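Local coordinates for thioesterase (Pseudomonas aeruginosa, PDB 2O5U), which probably hydrolyses the thioester bond of fatty acyl-CoA substrates, as a hotdog-fold enzyme of the 4-hydroxybenzoyl-CoA thioesterase family, at residues P8-Y13 with A102-G107; N46-E51 with R137-A142; C71-P76 with A111-R116; S95-E100 with H119-R124. All blocks are in the same frame, centred on the assembly; numbering follows the deposited sequence.

Contact 1 of 4, residues P8-Y13 with A102-G107; sequences PLREQY and ALFLEG
F104 meets R10 and Y13, and aromatic and CH-pi packing carries the contact. F104 has CG anti to its carbonyl carbon (chi1 -58°), which carries the ring toward 8-13. R10 lies over one face of the F104 ring. R10 CG sits 3.9 Å from the F104 ring centroid and 20° off the normal, a CH-pi contact. The backbone joins in: R10 CA is 3.5 Å from F104 CZ. The charge adds little, since R10 CZ is 5.3 Å from the centroid of the F104 ring and any cation-pi attraction is weak. The guanidinium is drawn instead to a salt bridge with E84 and a hydrogen bond to the carbonyl of Q108.

The second aromatic contact is an offset edge-to-face pair. The edge of F104 is turned toward the face of Y13, with the planes at 70° and the centroids 5.9 Å apart. Y13 CD1 lies near the plane of F104, 3.9 Å from F104 CZ.

Apolar packing completes the set. The methyl of A102 presses on the phenol end of Y13, with A102 CB 3.5 Å from Y13 CZ. Within 8-13, L9 N hydrogen-bonds to Q12 OE1 at 2.8 Å.

The arrangement is an N-terminal segment packed on the end of strand 96-105, in the antiparallel sheet of a hotdog fold.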
loop_
_atom_site.group_PDB
_atom_site.type_symbol
_atom_site.label_atom_id
_atom_site.label_comp_id
_atom_site.label_asym_id
_atom_site.label_seq_id
_atom_site.Cartn_x
_atom_site.Cartn_y
_atom_site.Cartn_z
ATOM N N PRO A 8 -9.833 -22.479 -11.440
ATOM C CA PRO A 8 -9.324 -23.548 -10.597
ATOM C C PRO A 8 -10.194 -23.733 -9.361
ATOM O O PRO A 8 -10.911 -22.798 -8.924
ATOM C CB PRO A 8 -7.944 -23.038 -10.178
ATOM C CG PRO A 8 -7.716 -21.823 -10.976
ATOM C CD PRO A 8 -8.979 -21.288 -11.375
ATOM N N LEU A 9 -10.149 -24.940 -8.829
ATOM C CA LEU A 9 -10.908 -25.336 -7.647
ATOM C C LEU A 9 -9.972 -25.551 -6.439
ATOM O O LEU A 9 -8.790 -25.850 -6.611
ATOM C CB LEU A 9 -11.663 -26.644 -7.936
ATOM C CG LEU A 9 -12.548 -26.685 -9.195
ATOM C CD1 LEU A 9 -12.773 -28.108 -9.640
ATOM C CD2 LEU A 9 -13.823 -25.977 -8.923
ATOM N N ARG A 10 -10.541 -25.423 -5.238
ATOM C CA ARG A 10 -9.831 -25.553 -3.958
ATOM C C ARG A 10 -8.966 -26.791 -3.857
ATOM O O ARG A 10 -7.861 -26.728 -3.315
ATOM C CB ARG A 10 -10.850 -25.698 -2.843
ATOM C CG ARG A 10 -11.345 -24.487 -2.229
ATOM C CD ARG A 10 -12.132 -24.955 -1.044
ATOM N NE ARG A 10 -11.248 -24.993 0.112
ATOM C CZ ARG A 10 -10.967 -23.920 0.838
ATOM N NH1 ARG A 10 -11.525 -22.750 0.517
ATOM N NH2 ARG A 10 -10.159 -24.026 1.889
ATOM N N GLU A 11 -9.484 -27.917 -4.353
ATOM C CA GLU A 11 -8.794 -29.213 -4.199
ATOM C C GLU A 11 -7.527 -29.301 -5.034
ATOM O O GLU A 11 -6.703 -30.131 -4.773
ATOM C CB GLU A 11 -9.725 -30.415 -4.443
ATOM C CG GLU A 11 -10.503 -30.345 -5.702
ATOM C CD GLU A 11 -11.956 -29.849 -5.527
ATOM O OE1 GLU A 11 -12.267 -28.945 -4.737
ATOM O OE2 GLU A 11 -12.816 -30.404 -6.238
ATOM N N GLN A 12 -7.349 -28.390 -5.992
ATOM C CA GLN A 12 -6.096 -28.304 -6.763
ATOM C C GLN A 12 -4.889 -27.684 -5.969
ATOM O O GLN A 12 -3.759 -27.678 -6.477
ATOM C CB GLN A 12 -6.318 -27.493 -8.071
ATOM C CG GLN A 12 -7.307 -28.068 -9.093
ATOM C CD GLN A 12 -7.664 -27.048 -10.212
ATOM O OE1 GLN A 12 -8.840 -26.815 -10.520
ATOM N NE2 GLN A 12 -6.642 -26.455 -10.824
ATOM N N TYR A 13 -5.120 -27.184 -4.754
ATOM C CA TYR A 13 -4.101 -26.501 -3.905
ATOM C C TYR A 13 -3.868 -27.304 -2.643
ATOM O O TYR A 13 -4.795 -27.971 -2.163
ATOM C CB TYR A 13 -4.559 -25.063 -3.565
ATOM C CG TYR A 13 -4.699 -24.285 -4.872
ATOM C CD1 TYR A 13 -5.885 -24.305 -5.585
ATOM C CD2 TYR A 13 -3.604 -23.651 -5.438
ATOM C CE1 TYR A 13 -5.991 -23.644 -6.830
ATOM C CE2 TYR A 13 -3.673 -22.999 -6.682
ATOM C CZ TYR A 13 -4.860 -23.014 -7.376
ATOM O OH TYR A 13 -4.921 -22.364 -8.581
ATOM N N ALA A 102 -4.233 -19.312 -5.479
ATOM C CA ALA A 102 -5.581 -18.856 -5.802
ATOM C C ALA A 102 -6.169 -18.241 -4.521
ATOM O O ALA A 102 -5.842 -18.672 -3.405
ATOM C CB ALA A 102 -6.445 -20.023 -6.374
ATOM N N LEU A 103 -7.010 -17.213 -4.673
ATOM C CA LEU A 103 -7.742 -16.625 -3.586
ATOM C C LEU A 103 -9.147 -17.216 -3.632
ATOM O O LEU A 103 -9.750 -17.307 -4.713
ATOM C CB LEU A 103 -7.827 -15.097 -3.708
ATOM C CG LEU A 103 -8.603 -14.343 -2.608
ATOM C CD1 LEU A 103 -8.017 -12.946 -2.367
ATOM C CD2 LEU A 103 -10.101 -14.271 -2.882
ATOM N N PHE A 104 -9.651 -17.543 -2.456
ATOM C CA PHE A 104 -11.001 -18.053 -2.216
ATOM C C PHE A 104 -11.698 -17.259 -1.139
ATOM O O PHE A 104 -11.073 -16.856 -0.164
ATOM C CB PHE A 104 -10.943 -19.515 -1.720
ATOM C CG PHE A 104 -10.237 -20.456 -2.678
ATOM C CD1 PHE A 104 -8.871 -20.708 -2.553
ATOM C CD2 PHE A 104 -10.962 -21.074 -3.719
ATOM C CE1 PHE A 104 -8.223 -21.594 -3.477
ATOM C CE2 PHE A 104 -10.320 -21.924 -4.660
ATOM C CZ PHE A 104 -8.954 -22.174 -4.535
ATOM N N LEU A 105 -13.021 -17.142 -1.194
ATOM C CA LEU A 105 -13.703 -16.648 0.022
ATOM C C LEU A 105 -13.567 -17.736 1.069
ATOM O O LEU A 105 -13.580 -18.915 0.714
ATOM C CB LEU A 105 -15.191 -16.358 -0.238
ATOM C CG LEU A 105 -15.523 -15.011 -0.887
ATOM C CD1 LEU A 105 -17.046 -14.845 -1.013
ATOM C CD2 LEU A 105 -14.895 -13.842 -0.063
ATOM N N GLU A 106 -13.393 -17.381 2.341
ATOM C CA GLU A 106 -13.354 -18.437 3.341
ATOM C C GLU A 106 -14.775 -18.984 3.390
ATOM O O GLU A 106 -15.779 -18.228 3.426
ATOM C CB GLU A 106 -12.851 -17.975 4.727
ATOM C CG GLU A 106 -13.867 -17.115 5.497
ATOM C CD GLU A 106 -13.793 -17.273 7.007
ATOM O OE1 GLU A 106 -12.676 -17.464 7.544
ATOM O OE2 GLU A 106 -14.870 -17.213 7.642
ATOM N N GLY A 107 -14.859 -20.296 3.321
ATOM C CA GLY A 107 -16.135 -20.954 3.133
ATOM C C GLY A 107 -16.523 -20.943 1.661
ATOM O O GLY A 107 -17.632 -20.500 1.314
#

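Contact 2 of 4, residues N46-E51 with R137-A142; sequences NTYLIE and RDALAA
Y48 is the first residue of 46-51 to touch the other segment; it reaches A139 on helix 137-141. Its CG is anti to the backbone N (chi1 -173°), and the ring extends toward the other helix. The hydroxyl at the tip of the ring gives a hydrogen bond to the carbonyl O of A139. The bond is short, 2.5 Å from Y48 OH to A139 O. The hydroxyl approaches tilted 31° from the carbonyl plane. The carbonyl lies at the edge of the ring, near its plane. The ring also packs on the methyl of A139, with Y48 CE2 3.8 Å from A139 CB. The methyl of A142 lies by the hydroxyl as well, with A142 CB 4.0 Å from Y48 OH. H15 meets the Y48 ring edge-to-face.

L49 follows and brings the purely apolar part. L49 CD2 touches L140 CD2 at 3.7 Å, branch tip to branch tip. This pair lies on the sheet side of the helices. L49 packs on Y99 and H119, and L140 on V89, V97 and Y99.

The two helical segments run at 128° to each other, and their axes come within 9.8 Å. Small A139 lies nearest the first helix, with A139 CA 7.2 Å from L49 CA. Away from helix 134-141, T47 and I50 pack on F79 of the second subunit. The arrangement is that of a hotdog fold, in which the long central helix 34-53 lies against the curved sheet; here the C-terminal helix 134-141 packs beside it.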
loop_
_atom_site.group_PDB
_atom_site.type_symbol
_atom_site.label_atom_id
_atom_site.label_comp_id
_atom_site.label_asym_id
_atom_site.label_seq_id
_atom_site.Cartn_x
_atom_site.Cartn_y
_atom_site.Cartn_z
ATOM N N ASN A 46 5.587 -16.430 1.557
ATOM C CA ASN A 46 6.651 -16.203 2.584
ATOM C C ASN A 46 6.307 -16.619 4.006
ATOM O O ASN A 46 7.185 -17.050 4.781
ATOM C CB ASN A 46 7.144 -14.771 2.465
ATOM C CG ASN A 46 7.988 -14.590 1.255
ATOM O OD1 ASN A 46 9.115 -15.099 1.202
ATOM N ND2 ASN A 46 7.492 -13.839 0.284
ATOM N N THR A 47 5.026 -16.521 4.340
ATOM C CA THR A 47 4.524 -17.046 5.617
ATOM C C THR A 47 4.898 -18.534 5.770
ATOM O O THR A 47 5.508 -18.935 6.779
ATOM C CB THR A 47 2.992 -16.789 5.752
ATOM O OG1 THR A 47 2.746 -15.372 5.672
ATOM C CG2 THR A 47 2.447 -17.332 7.102
ATOM N N TYR A 48 4.579 -19.310 4.735
ATOM C CA TYR A 48 4.955 -20.715 4.649
ATOM C C TYR A 48 6.486 -20.972 4.757
ATOM O O TYR A 48 6.912 -21.774 5.607
ATOM C CB TYR A 48 4.414 -21.330 3.379
ATOM C CG TYR A 48 4.631 -22.818 3.345
ATOM C CD1 TYR A 48 3.758 -23.689 4.010
ATOM C CD2 TYR A 48 5.716 -23.351 2.634
ATOM C CE1 TYR A 48 3.976 -25.072 3.980
ATOM C CE2 TYR A 48 5.953 -24.703 2.597
ATOM C CZ TYR A 48 5.077 -25.566 3.262
ATOM O OH TYR A 48 5.375 -26.922 3.190
ATOM N N LEU A 49 7.293 -20.281 3.948
ATOM C CA LEU A 49 8.764 -20.487 3.901
ATOM C C LEU A 49 9.404 -20.225 5.248
ATOM O O LEU A 49 10.310 -20.988 5.690
ATOM C CB LEU A 49 9.432 -19.596 2.841
ATOM C CG LEU A 49 9.088 -19.660 1.344
ATOM C CD1 LEU A 49 9.836 -18.605 0.554
ATOM C CD2 LEU A 49 9.312 -21.011 0.765
ATOM N N ILE A 50 8.933 -19.168 5.923
ATOM C CA ILE A 50 9.411 -18.852 7.263
ATOM C C ILE A 50 8.946 -19.889 8.288
ATOM O O ILE A 50 9.772 -20.483 9.012
ATOM C CB ILE A 50 8.990 -17.391 7.724
ATOM C CG1 ILE A 50 9.658 -16.309 6.835
ATOM C CG2 ILE A 50 9.302 -17.205 9.264
ATOM C CD1 ILE A 50 8.991 -14.877 6.901
ATOM N N GLU A 51 7.632 -20.076 8.397
ATOM C CA GLU A 51 7.090 -20.969 9.430
ATOM C C GLU A 51 7.433 -22.431 9.220
ATOM O O GLU A 51 7.699 -23.159 10.213
ATOM C CB GLU A 51 5.561 -20.824 9.545
ATOM C CG GLU A 51 5.136 -19.412 9.981
ATOM C CD GLU A 51 3.635 -19.274 10.190
ATOM O OE1 GLU A 51 2.916 -20.136 9.631
ATOM O OE2 GLU A 51 3.216 -18.321 10.918
ATOM N N ARG A 137 13.865 -26.310 0.653
ATOM C CA ARG A 137 13.510 -27.348 -0.349
ATOM C C ARG A 137 12.497 -28.387 0.209
ATOM O O ARG A 137 11.492 -28.734 -0.448
ATOM C CB ARG A 137 14.772 -28.084 -0.850
ATOM C CG ARG A 137 14.506 -29.032 -2.028
ATOM C CD ARG A 137 15.782 -29.705 -2.556
ATOM N NE ARG A 137 16.790 -28.683 -2.868
ATOM C CZ ARG A 137 16.795 -27.917 -3.952
ATOM N NH1 ARG A 137 15.864 -28.070 -4.881
ATOM N NH2 ARG A 137 17.732 -26.984 -4.095
ATOM N N ASP A 138 12.794 -28.900 1.398
ATOM C CA ASP A 138 11.968 -29.943 2.048
ATOM C C ASP A 138 10.544 -29.450 2.228
ATOM O O ASP A 138 9.609 -30.147 1.925
ATOM C CB ASP A 138 12.537 -30.302 3.426
ATOM C CG ASP A 138 13.765 -31.190 3.341
ATOM O OD1 ASP A 138 14.042 -31.737 2.236
ATOM O OD2 ASP A 138 14.426 -31.325 4.384
ATOM N N ALA A 139 10.401 -28.222 2.696
ATOM C CA ALA A 139 9.087 -27.576 2.871
ATOM C C ALA A 139 8.360 -27.353 1.551
ATOM O O ALA A 139 7.113 -27.544 1.450
ATOM C CB ALA A 139 9.261 -26.267 3.628
ATOM N N LEU A 140 9.109 -26.916 0.538
ATOM C CA LEU A 140 8.523 -26.690 -0.794
ATOM C C LEU A 140 8.100 -28.021 -1.440
ATOM O O LEU A 140 7.079 -28.094 -2.130
ATOM C CB LEU A 140 9.525 -25.997 -1.714
ATOM C CG LEU A 140 9.902 -24.566 -1.333
ATOM C CD1 LEU A 140 11.116 -24.115 -2.154
ATOM C CD2 LEU A 140 8.614 -23.720 -1.594
ATOM N N ALA A 141 8.902 -29.059 -1.251
ATOM C CA ALA A 141 8.584 -30.355 -1.769
ATOM C C ALA A 141 7.238 -30.872 -1.216
ATOM O O ALA A 141 6.490 -31.494 -1.940
ATOM C CB ALA A 141 9.754 -31.384 -1.497
ATOM N N ALA A 142 6.935 -30.585 0.037
ATOM C CA ALA A 142 5.642 -30.953 0.584
ATOM C C ALA A 142 4.425 -30.236 -0.076
ATOM O O ALA A 142 3.278 -30.611 0.188
ATOM C CB ALA A 142 5.635 -30.770 2.085
#

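Contact 3 of 4, residues C71-P76 with A111-R116; sequences CDYFAP and ACAAGR
C71 holds SG anti to its backbone N (chi1 -165°), which sets C71 SG 4.0 Å from A113 CB. F74 has CG anti to its carbonyl carbon (chi1 -54°), and the ring lies along 111-116. F74 CE1 meets A114 CB at 3.8 Å, with the methyl at the ring edge.

Backbone bonds join the antiparallel strands. D72 and A114 form a hydrogen-bonded pair: D72 N to A114 O is 2.7 Å and nearly straight, and A114 N bonds back to D72 O at 3.0 Å. C71 with G115 and Y73 with A113 are the non-hydrogen-bonded pairs. At C71 the strands come close, with C71 CA only 3.8 Å from G115 CA. G115 has no CB, and a CB there would lie against C71 CA, which is why the strands can come this close.

Beyond the regular ladder, the carbonyl O of C112 takes two amides. F74 N is 2.7 Å from C112 O, and A75 N is 3.0 Å from C112 O, on a lone pair.

C71, Y73 and A113 face helix 34-53, and Y73 OH hydrogen-bonds to the carbonyl O of N34. On the other edge of their strand, C71 and D72 pair with a strand of the third subunit, so the sheet continues across the interface.

The chemistry is mainly that of the backbone. The ladder and the doubly gripped C112 carbonyl satisfy polar atoms in a buried place, and G115 lets the strands come close at C71.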
loop_
_atom_site.group_PDB
_atom_site.type_symbol
_atom_site.label_atom_id
_atom_site.label_comp_id
_atom_site.label_asym_id
_atom_site.label_seq_id
_atom_site.Cartn_x
_atom_site.Cartn_y
_atom_site.Cartn_z
ATOM N N CYS A 71 -1.494 -13.048 -12.855
ATOM C CA CYS A 71 -2.756 -13.344 -12.176
ATOM C C CYS A 71 -3.917 -13.212 -13.155
ATOM O O CYS A 71 -3.892 -12.353 -14.034
ATOM C CB CYS A 71 -3.006 -12.335 -11.023
ATOM S SG CYS A 71 -4.300 -12.821 -9.837
ATOM N N ASP A 72 -4.921 -14.065 -12.986
ATOM C CA ASP A 72 -6.222 -13.919 -13.676
ATOM C C ASP A 72 -7.247 -13.654 -12.619
ATOM O O ASP A 72 -7.251 -14.294 -11.575
ATOM C CB ASP A 72 -6.592 -15.206 -14.446
ATOM C CG ASP A 72 -5.577 -15.531 -15.541
ATOM O OD1 ASP A 72 -5.427 -14.740 -16.489
ATOM O OD2 ASP A 72 -4.894 -16.568 -15.416
ATOM N N TYR A 73 -8.134 -12.718 -12.878
ATOM C CA TYR A 73 -9.164 -12.324 -11.910
ATOM C C TYR A 73 -10.532 -12.750 -12.431
ATOM O O TYR A 73 -10.952 -12.271 -13.500
ATOM C CB TYR A 73 -9.125 -10.819 -11.754
ATOM C CG TYR A 73 -7.753 -10.290 -11.352
ATOM C CD1 TYR A 73 -6.781 -9.982 -12.304
ATOM C CD2 TYR A 73 -7.439 -10.125 -10.000
ATOM C CE1 TYR A 73 -5.465 -9.517 -11.915
ATOM C CE2 TYR A 73 -6.181 -9.631 -9.601
ATOM C CZ TYR A 73 -5.213 -9.349 -10.549
ATOM O OH TYR A 73 -4.016 -8.862 -10.084
ATOM N N PHE A 74 -11.203 -13.642 -11.694
ATOM C CA PHE A 74 -12.464 -14.282 -12.186
ATOM C C PHE A 74 -13.690 -13.603 -11.626
ATOM O O PHE A 74 -14.677 -13.440 -12.333
ATOM C CB PHE A 74 -12.497 -15.785 -11.846
ATOM C CG PHE A 74 -11.287 -16.544 -12.325
ATOM C CD1 PHE A 74 -10.357 -17.035 -11.424
ATOM C CD2 PHE A 74 -11.070 -16.743 -13.681
ATOM C CE1 PHE A 74 -9.189 -17.726 -11.894
ATOM C CE2 PHE A 74 -9.926 -17.453 -14.139
ATOM C CZ PHE A 74 -8.973 -17.916 -13.234
ATOM N N ALA A 75 -13.606 -13.151 -10.379
ATOM C CA ALA A 75 -14.697 -12.459 -9.733
ATOM C C ALA A 75 -14.213 -11.625 -8.551
ATOM O O ALA A 75 -13.344 -12.088 -7.818
ATOM C CB ALA A 75 -15.762 -13.497 -9.232
ATOM N N PRO A 76 -14.841 -10.473 -8.277
ATOM C CA PRO A 76 -14.334 -9.606 -7.177
ATOM C C PRO A 76 -14.580 -10.111 -5.750
ATOM O O PRO A 76 -15.506 -10.892 -5.494
ATOM C CB PRO A 76 -15.050 -8.266 -7.425
ATOM C CG PRO A 76 -16.256 -8.559 -8.173
ATOM C CD PRO A 76 -15.953 -9.835 -9.013
ATOM N N ALA A 111 -12.383 -20.399 -7.214
ATOM C CA ALA A 111 -11.423 -19.315 -7.076
ATOM C C ALA A 111 -11.980 -17.991 -7.581
ATOM O O ALA A 111 -12.582 -17.929 -8.668
ATOM C CB ALA A 111 -10.064 -19.662 -7.727
ATOM N N CYS A 112 -11.827 -16.927 -6.764
ATOM C CA CYS A 112 -12.050 -15.543 -7.201
ATOM C C CYS A 112 -10.884 -15.056 -8.141
ATOM O O CYS A 112 -11.105 -14.267 -9.075
ATOM C CB CYS A 112 -12.133 -14.638 -5.969
ATOM S SG CYS A 112 -13.250 -15.362 -4.767
ATOM N N ALA A 113 -9.675 -15.563 -7.898
ATOM C CA ALA A 113 -8.526 -15.223 -8.729
ATOM C C ALA A 113 -7.509 -16.340 -8.638
ATOM O O ALA A 113 -7.516 -17.069 -7.653
ATOM C CB ALA A 113 -7.853 -13.863 -8.223
ATOM N N ALA A 114 -6.619 -16.423 -9.612
ATOM C CA ALA A 114 -5.530 -17.404 -9.596
ATOM C C ALA A 114 -4.366 -16.882 -10.430
ATOM O O ALA A 114 -4.569 -16.266 -11.501
ATOM C CB ALA A 114 -5.979 -18.760 -10.170
ATOM N N GLY A 115 -3.151 -17.204 -9.970
ATOM C CA GLY A 115 -1.964 -16.752 -10.612
ATOM C C GLY A 115 -0.761 -17.545 -10.180
ATOM O O GLY A 115 -0.863 -18.625 -9.538
ATOM N N ARG A 116 0.394 -17.025 -10.548
ATOM C CA ARG A 116 1.640 -17.777 -10.296
ATOM C C ARG A 116 2.754 -16.811 -10.058
ATOM O O ARG A 116 2.649 -15.651 -10.421
ATOM C CB ARG A 116 2.001 -18.711 -11.476
ATOM C CG ARG A 116 2.038 -18.086 -12.848
ATOM C CD ARG A 116 2.037 -19.194 -13.931
HETATM O O HOH W 1 -5.452 -18.496 -14.012
#

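Contact 4 of 4, residues S95-E100 with H119-R124; sequences SSVQYE and HVFVER
This contact is an antiparallel strand pair in the hotdog sheet, where S95-V97 lie beside H119-F121. Strands 96-105 and 113-123 form a beta hairpin, and the contact lies at the end away from its turn.

Three backbone bonds tie the pair. V97 and H119 are a hydrogen-bonded pair: V97 N is 3.0 Å from H119 O, and H119 N is 3.0 Å from V97 O. S96 and V120 form the neighbouring non-hydrogen-bonded pair. F121 N then bonds to S95 O at 2.9 Å.

The side chains of S96 and V120 share one face of the sheet, and S96 OG hydrogen-bonds to R91. V97 and H119 share the other face, side by side. V97 CG1 takes the crowded position between backbone N and carbonyl carbon (chi1 60°). There V97 CG1 meets H119 CB and the edge of the F121 ring, with V97 CG1 3.8 Å from F121 CE1. Y99 and H119 also pack against V45 and L49 of the central helix.

The rings of Y99 and H119 stand almost perpendicular, at 86°. One polar bond joins them at their edges: Y99 OH lies 2.9 Å from H119 ND1, and either atom could be the donor.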
loop_
_atom_site.group_PDB
_atom_site.type_symbol
_atom_site.label_atom_id
_atom_site.label_comp_id
_atom_site.label_asym_id
_atom_site.label_seq_id
_atom_site.Cartn_x
_atom_site.Cartn_y
_atom_site.Cartn_z
ATOM N N SER A 95 17.660 -23.886 -8.088
ATOM C CA SER A 95 17.666 -22.513 -7.553
ATOM C C SER A 95 16.339 -21.758 -7.689
ATOM O O SER A 95 16.195 -20.679 -7.121
ATOM C CB SER A 95 18.801 -21.685 -8.133
ATOM O OG SER A 95 18.700 -21.538 -9.539
ATOM N N SER A 96 15.369 -22.342 -8.397
ATOM C CA SER A 96 14.149 -21.639 -8.637
ATOM C C SER A 96 12.937 -22.537 -8.338
ATOM O O SER A 96 13.011 -23.768 -8.359
ATOM C CB SER A 96 14.135 -21.134 -10.083
ATOM O OG SER A 96 13.959 -22.233 -10.963
ATOM N N VAL A 97 11.804 -21.896 -8.113
ATOM C CA VAL A 97 10.584 -22.558 -7.703
ATOM C C VAL A 97 9.414 -21.731 -8.282
ATOM O O VAL A 97 9.390 -20.493 -8.216
ATOM C CB VAL A 97 10.517 -22.797 -6.121
ATOM C CG1 VAL A 97 10.586 -21.526 -5.337
ATOM C CG2 VAL A 97 9.260 -23.638 -5.687
ATOM N N GLN A 98 8.480 -22.442 -8.914
ATOM C CA GLN A 98 7.246 -21.796 -9.423
ATOM C C GLN A 98 6.085 -22.184 -8.503
ATOM O O GLN A 98 5.764 -23.368 -8.367
ATOM C CB GLN A 98 6.930 -22.233 -10.852
ATOM C CG GLN A 98 5.709 -21.424 -11.538
ATOM C CD GLN A 98 4.723 -22.304 -12.345
ATOM O OE1 GLN A 98 5.031 -23.423 -12.723
ATOM N NE2 GLN A 98 3.506 -21.771 -12.603
ATOM N N TYR A 99 5.433 -21.167 -7.909
ATOM C CA TYR A 99 4.218 -21.337 -7.099
ATOM C C TYR A 99 2.954 -21.129 -7.954
ATOM O O TYR A 99 2.941 -20.294 -8.876
ATOM C CB TYR A 99 4.195 -20.326 -5.958
ATOM C CG TYR A 99 5.482 -20.179 -5.187
ATOM C CD1 TYR A 99 6.420 -19.183 -5.490
ATOM C CD2 TYR A 99 5.790 -21.073 -4.188
ATOM C CE1 TYR A 99 7.630 -19.081 -4.719
ATOM C CE2 TYR A 99 6.948 -20.992 -3.457
ATOM C CZ TYR A 99 7.856 -20.004 -3.722
ATOM O OH TYR A 99 8.987 -19.937 -2.964
ATOM N N GLU A 100 1.931 -21.944 -7.688
ATOM C CA GLU A 100 0.534 -21.614 -8.063
ATOM C C GLU A 100 -0.283 -21.193 -6.837
ATOM O O GLU A 100 -0.283 -21.890 -5.859
ATOM C CB GLU A 100 -0.108 -22.835 -8.647
ATOM C CG GLU A 100 0.560 -23.376 -9.897
ATOM C CD GLU A 100 0.183 -22.593 -11.158
ATOM O OE1 GLU A 100 -0.838 -21.836 -11.187
ATOM O OE2 GLU A 100 0.897 -22.778 -12.131
ATOM N N HIS A 119 10.132 -17.614 -7.731
ATOM C CA HIS A 119 11.322 -17.259 -6.979
ATOM C C HIS A 119 12.569 -17.852 -7.635
ATOM O O HIS A 119 12.574 -19.047 -8.048
ATOM C CB HIS A 119 11.261 -17.803 -5.531
ATOM C CG HIS A 119 10.649 -16.866 -4.530
ATOM N ND1 HIS A 119 10.112 -17.310 -3.336
ATOM C CD2 HIS A 119 10.553 -15.510 -4.507
ATOM C CE1 HIS A 119 9.680 -16.271 -2.638
ATOM N NE2 HIS A 119 9.935 -15.169 -3.327
ATOM N N VAL A 120 13.623 -17.031 -7.681
ATOM C CA VAL A 120 15.020 -17.540 -7.819
ATOM C C VAL A 120 15.744 -17.122 -6.543
ATOM O O VAL A 120 15.619 -15.978 -6.070
ATOM C CB VAL A 120 15.792 -16.941 -9.040
ATOM C CG1 VAL A 120 17.243 -17.500 -9.086
ATOM C CG2 VAL A 120 15.083 -17.278 -10.366
ATOM N N PHE A 121 16.512 -18.047 -5.995
ATOM C CA PHE A 121 17.197 -17.858 -4.764
ATOM C C PHE A 121 18.647 -17.403 -5.037
ATOM O O PHE A 121 19.367 -17.982 -5.866
ATOM C CB PHE A 121 17.055 -19.094 -3.844
ATOM C CG PHE A 121 15.706 -19.166 -3.196
ATOM C CD1 PHE A 121 14.633 -19.808 -3.846
ATOM C CD2 PHE A 121 15.450 -18.447 -2.022
ATOM C CE1 PHE A 121 13.329 -19.832 -3.269
ATOM C CE2 PHE A 121 14.151 -18.455 -1.441
ATOM C CZ PHE A 121 13.085 -19.146 -2.074
ATOM N N VAL A 122 19.032 -16.345 -4.347
ATOM C CA VAL A 122 20.315 -15.760 -4.601
ATOM C C VAL A 122 21.040 -15.436 -3.316
ATOM O O VAL A 122 20.406 -15.222 -2.253
ATOM C CB VAL A 122 20.222 -14.423 -5.460
ATOM C CG1 VAL A 122 19.688 -14.666 -6.867
ATOM C CG2 VAL A 122 19.506 -13.321 -4.733
ATOM N N GLU A 123 22.382 -15.346 -3.428
ATOM C CA GLU A 123 23.178 -14.847 -2.317
ATOM C C GLU A 123 22.789 -13.377 -1.980
ATOM O O GLU A 123 22.729 -12.504 -2.872
ATOM C CB GLU A 123 24.685 -15.027 -2.604
ATOM C CG GLU A 123 25.582 -14.825 -1.376
ATOM C CD GLU A 123 26.014 -13.366 -1.198
ATOM O OE1 GLU A 123 26.731 -12.864 -2.090
ATOM O OE2 GLU A 123 25.656 -12.726 -0.171
ATOM N N ARG A 124 22.495 -13.118 -0.707
ATOM C CA ARG A 124 21.958 -11.813 -0.258
ATOM C C ARG A 124 22.701 -10.577 -0.820
ATOM O O ARG A 124 22.076 -9.703 -1.422
ATOM C CB ARG A 124 21.825 -11.816 1.287
ATOM C CG ARG A 124 21.183 -10.559 1.944
ATOM C CD ARG A 124 20.609 -10.840 3.360
ATOM N NE ARG A 124 19.621 -9.804 3.755
ATOM C CZ ARG A 124 18.594 -10.040 4.567
ATOM N NH1 ARG A 124 18.414 -11.287 5.032
ATOM N NH2 ARG A 124 17.729 -9.050 4.884
#

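Contacts 2 and 3 are buried, while contacts 1 and 4 are only partly so. Contacts 3 and 4 both use strand 113-123, and contacts 1 and 4 both use strand 96-105, at its two ends. Backbone ladders dominate contacts 3 and 4. Contacts 1 and 2 depend on side chains instead: a loop over an aromatic ring in one, two helices with a tyrosine-carbonyl bond in the other. Contacts 2 and 4 meet through L49 and L140 against V97, Y99 and H119, where helix meets sheet. Contacts 1 and 3 touch where L103 bonds to C112 and A113. Contact 3 alone reaches a sheet strand of another subunit.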